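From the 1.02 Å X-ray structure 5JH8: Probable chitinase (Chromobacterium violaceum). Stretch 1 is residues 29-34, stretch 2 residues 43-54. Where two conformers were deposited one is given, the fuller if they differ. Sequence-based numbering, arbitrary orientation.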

ATOM      1  N   ALA A  29      -4.166   0.095  -8.661  1.00  5.50           N
ATOM      2  CA  ALA A  29      -5.162  -0.297  -7.687  1.00  5.93           C
ATOM      3  C   ALA A  29      -6.160   0.842  -7.524  1.00  5.85           C
ATOM      4  O   ALA A  29      -5.792   1.932  -7.083  1.00  6.38           O
ATOM      5  CB  ALA A  29      -4.491  -0.620  -6.364  1.00  5.94           C
ATOM      6  N   VAL A  30      -7.407   0.590  -7.907  1.00  6.30           N
ATOM      7  CA  VAL A  30      -8.465   1.602  -7.917  1.00  6.35           C
ATOM      8  C   VAL A  30      -9.174   1.497  -6.571  1.00  6.84           C
ATOM      9  O   VAL A  30     -10.040   0.641  -6.366  1.00  6.94           O
ATOM     10  CB  VAL A  30      -9.404   1.417  -9.108  1.00  7.12           C
ATOM     11  CG1 VAL A  30     -10.478   2.462  -9.091  1.00  7.83           C
ATOM     12  CG2 VAL A  30      -8.613   1.495 -10.424  1.00  7.76           C
ATOM     13  N   ASP A  31      -8.744   2.352  -5.634  0.53  6.59           N
ATOM     14  CA  ASP A  31      -9.108   2.293  -4.212  0.53  6.69           C
ATOM     15  C   ASP A  31     -10.351   3.148  -3.958  0.53  7.13           C
ATOM     16  O   ASP A  31     -10.290   4.228  -3.365  0.53  8.93           O
ATOM     17  CB  ASP A  31      -7.916   2.768  -3.384  0.53  8.43           C
ATOM     18  CG  ASP A  31      -8.210   2.865  -1.912  0.53 10.08           C
ATOM     19  OD1 ASP A  31      -8.662   1.857  -1.345  0.53  9.15           O
ATOM     20  OD2 ASP A  31      -7.956   3.936  -1.314  0.53 10.62           O
ATOM     21  N   PHE A  32     -11.495   2.637  -4.432  1.00  7.50           N
ATOM     22  CA  PHE A  32     -12.746   3.384  -4.389  1.00  7.93           C
ATOM     23  C   PHE A  32     -13.915   2.578  -3.849  1.00  7.77           C
ATOM     24  O   PHE A  32     -15.061   3.029  -3.972  1.00  9.11           O
ATOM     25  CB  PHE A  32     -13.077   3.968  -5.775  1.00  7.98           C
ATOM     26  CG  PHE A  32     -12.411   5.288  -6.036  1.00  7.78           C
ATOM     27  CD1 PHE A  32     -11.054   5.387  -6.275  1.00  7.77           C
ATOM     28  CD2 PHE A  32     -13.157   6.444  -6.014  1.00  9.34           C
ATOM     29  CE1 PHE A  32     -10.454   6.611  -6.475  1.00  8.56           C
ATOM     30  CE2 PHE A  32     -12.569   7.665  -6.203  1.00  9.58           C
ATOM     31  CZ  PHE A  32     -11.214   7.750  -6.442  1.00 10.01           C
ATOM     32  N   TYR A  33     -13.664   1.426  -3.229  1.00  7.37           N
ATOM     33  CA  TYR A  33     -14.721   0.470  -2.964  1.00  7.07           C
ATOM     34  C   TYR A  33     -14.595  -0.125  -1.569  1.00  7.17           C
ATOM     35  O   TYR A  33     -13.490  -0.406  -1.092  1.00  8.08           O
ATOM     36  CB  TYR A  33     -14.689  -0.660  -4.005  1.00  7.17           C
ATOM     37  CG  TYR A  33     -14.586  -0.127  -5.424  1.00  7.51           C
ATOM     38  CD1 TYR A  33     -15.680   0.430  -6.055  1.00  7.70           C
ATOM     39  CD2 TYR A  33     -13.368  -0.121  -6.109  1.00  6.76           C
ATOM     40  CE1 TYR A  33     -15.579   0.934  -7.333  1.00  7.86           C
ATOM     41  CE2 TYR A  33     -13.267   0.387  -7.372  1.00  7.51           C
ATOM     42  CZ  TYR A  33     -14.367   0.920  -7.989  1.00  8.14           C
ATOM     43  OH  TYR A  33     -14.252   1.401  -9.273  1.00  8.72           O
ATOM     44  N   ASN A  34     -15.753  -0.369  -0.953  1.00  8.24           N
ATOM     45  CA  ASN A  34     -15.847  -1.096   0.305  1.00  8.72           C
ATOM     46  C   ASN A  34     -16.623  -2.392   0.082  1.00  8.41           C
ATOM     47  O   ASN A  34     -17.239  -2.604  -0.974  1.00  9.02           O
ATOM     48  CB  ASN A  34     -16.539  -0.235   1.371  1.00  9.63           C
ATOM     49  CG  ASN A  34     -15.745   1.015   1.724  1.00  9.92           C
ATOM     50  OD1 ASN A  34     -14.521   1.052   1.596  1.00 11.99           O
ATOM     51  ND2 ASN A  34     -16.444   2.048   2.176  1.00 12.04           N
ATOM     52  N   GLY A  43     -19.537   1.433  -3.373  1.00 11.79           N
ATOM     53  CA  GLY A  43     -18.652   2.574  -3.381  1.00 11.83           C
ATOM     54  C   GLY A  43     -18.253   2.934  -1.966  1.00 11.43           C
ATOM     55  O   GLY A  43     -18.835   2.475  -0.987  1.00 14.36           O
ATOM     56  N   ASN A  44     -17.228   3.772  -1.845  1.00 11.62           N
ATOM     57  CA  ASN A  44     -16.682   4.152  -0.546  1.00 11.90           C
ATOM     58  C   ASN A  44     -17.063   5.564  -0.114  1.00 12.93           C
ATOM     59  O   ASN A  44     -16.514   6.077   0.880  1.00 14.31           O
ATOM     60  CB  ASN A  44     -15.162   3.984  -0.512  1.00 11.91           C
ATOM     61  CG  ASN A  44     -14.446   4.993  -1.350  1.00 12.36           C
ATOM     62  OD1 ASN A  44     -15.067   5.823  -2.010  1.00 12.19           O
ATOM     63  ND2 ASN A  44     -13.125   4.919  -1.349  1.00 12.66           N
ATOM     64  N   GLY A  45     -18.018   6.184  -0.793  1.00 13.94           N
ATOM     65  CA  GLY A  45     -18.416   7.538  -0.510  1.00 15.16           C
ATOM     66  C   GLY A  45     -17.870   8.546  -1.498  1.00 14.84           C
ATOM     67  O   GLY A  45     -18.424   9.644  -1.615  1.00 17.47           O
ATOM     68  N   ASP A  46     -16.807   8.199  -2.206  1.00 13.19           N
ATOM     69  CA  ASP A  46     -16.289   9.061  -3.251  1.00 12.61           C
ATOM     70  C   ASP A  46     -16.973   8.737  -4.573  1.00 12.68           C
ATOM     71  O   ASP A  46     -17.424   7.606  -4.790  1.00 12.29           O
ATOM     72  CB  ASP A  46     -14.782   8.870  -3.409  1.00 14.60           C
ATOM     73  CG  ASP A  46     -13.993   9.490  -2.280  1.00 18.68           C
ATOM     74  OD1 ASP A  46     -14.576  10.262  -1.491  1.00 20.70           O
ATOM     75  OD2 ASP A  46     -12.779   9.219  -2.190  1.00 20.60           O
ATOM     76  N   PRO A  47     -17.032   9.700  -5.485  1.00 12.52           N
ATOM     77  CA  PRO A  47     -17.651   9.446  -6.791  1.00 12.94           C
ATOM     78  C   PRO A  47     -16.983   8.291  -7.524  1.00 12.08           C
ATOM     79  O   PRO A  47     -15.763   8.108  -7.463  1.00 11.68           O
ATOM     80  CB  PRO A  47     -17.439  10.765  -7.537  1.00 14.22           C
ATOM     81  CG  PRO A  47     -17.332  11.771  -6.480  1.00 15.47           C
ATOM     82  CD  PRO A  47     -16.597  11.096  -5.363  1.00 14.39           C
ATOM     83  N   ALA A  48     -17.789   7.526  -8.245  1.00 11.77           N
ATOM     84  CA  ALA A  48     -17.286   6.366  -8.957  1.00 11.51           C
ATOM     85  C   ALA A  48     -16.198   6.784  -9.941  1.00  9.75           C
ATOM     86  O   ALA A  48     -16.394   7.744 -10.704  1.00 10.91           O
ATOM     87  CB  ALA A  48     -18.421   5.681  -9.713  1.00 13.48           C
ATOM     88  N   PRO A  49     -15.061   6.084  -9.978  1.00  8.63           N
ATOM     89  CA  PRO A  49     -13.916   6.493 -10.795  1.00  8.45           C
ATOM     90  C   PRO A  49     -14.011   5.966 -12.233  1.00  8.61           C
ATOM     91  O   PRO A  49     -13.069   5.376 -12.773  1.00  8.78           O
ATOM     92  CB  PRO A  49     -12.739   5.905 -10.015  1.00  9.12           C
ATOM     93  CG  PRO A  49     -13.301   4.628  -9.493  1.00  9.12           C
ATOM     94  CD  PRO A  49     -14.718   4.955  -9.095  1.00  8.77           C
ATOM     95  N   ASN A  50     -15.164   6.165 -12.865  1.00  9.84           N
ATOM     96  CA  ASN A  50     -15.381   5.541 -14.166  1.00 10.63           C
ATOM     97  C   ASN A  50     -14.497   6.154 -15.247  1.00  9.38           C
ATOM     98  O   ASN A  50     -14.085   5.459 -16.184  1.00  9.96           O
ATOM     99  CB  ASN A  50     -16.863   5.574 -14.507  1.00 13.79           C
ATOM    100  CG  ASN A  50     -17.696   4.787 -13.484  1.00 17.28           C
ATOM    101  OD1 ASN A  50     -17.237   3.745 -12.985  1.00 18.90           O
ATOM    102  ND2 ASN A  50     -18.874   5.295 -13.135  1.00 18.55           N
ATOM    103  N   ASP A  51     -14.155   7.427 -15.084  1.00  9.00           N
ATOM    104  CA  ASP A  51     -13.220   8.107 -15.968  1.00  9.35           C
ATOM    105  C   ASP A  51     -11.821   7.504 -15.883  1.00  7.90           C
ATOM    106  O   ASP A  51     -11.147   7.313 -16.904  1.00  8.26           O
ATOM    107  CB  ASP A  51     -13.200   9.608 -15.607  1.00 11.61           C
ATOM    108  CG  ASP A  51     -13.015   9.911 -14.080  1.00 10.65           C
ATOM    109  OD1 ASP A  51     -12.913   9.000 -13.246  1.00 12.30           O
ATOM    110  OD2 ASP A  51     -12.990  11.113 -13.741  1.00 12.21           O
ATOM    111  N   ALA A  52     -11.354   7.234 -14.665  1.00  7.48           N
ATOM    112  CA  ALA A  52     -10.047   6.627 -14.465  1.00  7.16           C
ATOM    113  C   ALA A  52      -9.992   5.232 -15.071  1.00  6.62           C
ATOM    114  O   ALA A  52      -8.998   4.851 -15.725  1.00  6.80           O
ATOM    115  CB  ALA A  52      -9.720   6.588 -12.973  1.00  7.61           C
ATOM    116  N   ILE A  53     -11.048   4.452 -14.857  1.00  7.18           N
ATOM    117  CA  ILE A  53     -11.082   3.105 -15.398  1.00  7.26           C
ATOM    118  C   ILE A  53     -11.011   3.154 -16.924  1.00  7.08           C
ATOM    119  O   ILE A  53     -10.243   2.417 -17.554  1.00  7.25           O
ATOM    120  CB  ILE A  53     -12.322   2.351 -14.882  1.00  9.22           C
ATOM    121  CG1 ILE A  53     -12.247   2.138 -13.363  1.00  9.20           C
ATOM    122  CG2 ILE A  53     -12.496   1.025 -15.611  1.00 12.14           C
ATOM    123  CD1 ILE A  53     -13.543   1.691 -12.736  1.00 10.31           C
ATOM    124  N   SER A  54     -11.788   4.049 -17.536  0.70  7.31           N
ATOM    125  CA  SER A  54     -11.780   4.184 -18.984  0.70  8.00           C
ATOM    126  C   SER A  54     -10.410   4.580 -19.512  0.70  7.06           C
ATOM    127  O   SER A  54      -9.970   4.081 -20.555  0.70  7.02           O
ATOM    128  CB  SER A  54     -12.830   5.223 -19.363  0.70  9.65           C
ATOM    129  OG  SER A  54     -12.735   5.547 -20.712  0.70 10.91           O
TER
HETATM  130  O   HOH W   1     -11.400   6.924  -2.767  1.00 16.61           O
HETATM  131  O   HOH W   2     -16.673   4.921  -5.229  1.00 21.14           O
HETATM  132  O   HOH W   3     -16.567   2.143 -10.490  1.00 11.75           O
HETATM  133  O   HOH W   4     -12.223   2.291   0.030  1.00 26.42           O

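A side chain in a protein contact is best read as the settlement of several demands at once, and the packing of a β-strand against the loop and helix start that follow it in this probable chitinase illustrates the principle. The contact is mostly apolar, with few direct polar links, and its centre is Pro-49, the N-cap residue of the helix. Its CA-to-CB bond points toward the strand, the ring is puckered C-gamma endo, and it meets three strand residues, Val-30, Phe-32 and Tyr-33. Pro-49 CG lies 3.6 Å from Val-30 CG1, 3.6 Å from Phe-32 CG and 3.4 Å from Tyr-33 OH.

Phe-32 is the residue most covered by the other stretch, with 103 Å² of its surface. Its CA-to-CB bond leaves the strand sideways, and with chi1 at -85° and chi2 at 72° the ring presents one face to the proline so that Pro-49 CB stands 3.9 Å from the centroid of the Phe-32 ring, only 6° off the ring normal. This is a CH-pi contact, a natural pairing because proline's C-H groups are slightly polarised and the aromatic face is electron-rich. The same ring also reaches the loop before the proline: Phe-32 CE2 is 3.8 Å from Asp-46 CB, and Phe-32 CD2 is 3.4 Å from Pro-47 O.

Tyr-33 shows that the first bond of a side chain need not predict its destination. Its CA-to-CB bond points away from the loop, yet the m rotamer (chi1 -48°) carries the long ring back, bringing Tyr-33 OH to 3.5 Å from Ile-53 CD1. Ile-53, m at chi1 and t at chi2, extends its own tip to complete this contact. The hydroxyl is not left without a polar partner, since water 3 links Tyr-33 OH (2.7 Å) to Asn-50 OD1, 3.0 Å from that water. The CA-to-CB bond of Val-30 points toward the other stretch, and in the t rotamer its CG1 reaches the proline.

Polar side chains follow the same logic. Asn-44, in the p rotamer with chi2 near 0°, places OD1 to accept a hydrogen bond from Asp-46 N at 3.0 Å, bracing the turn around Gly-45, whose positive phi suits glycine. The other end of the amide, Asn-44 ND2, donates to water 1 and water 4. Water 1, 3.0 Å from Asn-44 ND2, in turn donates to Asp-31 O at 3.0 Å and to Asp-46 OD2 at 2.7 Å. Direct backbone pairing is slight by comparison: Asn-44 N gives Phe-32 O a weak hydrogen bond of 3.1 Å, while water 2 joins Phe-32 O and Asp-46 O, 2.8 Å from each.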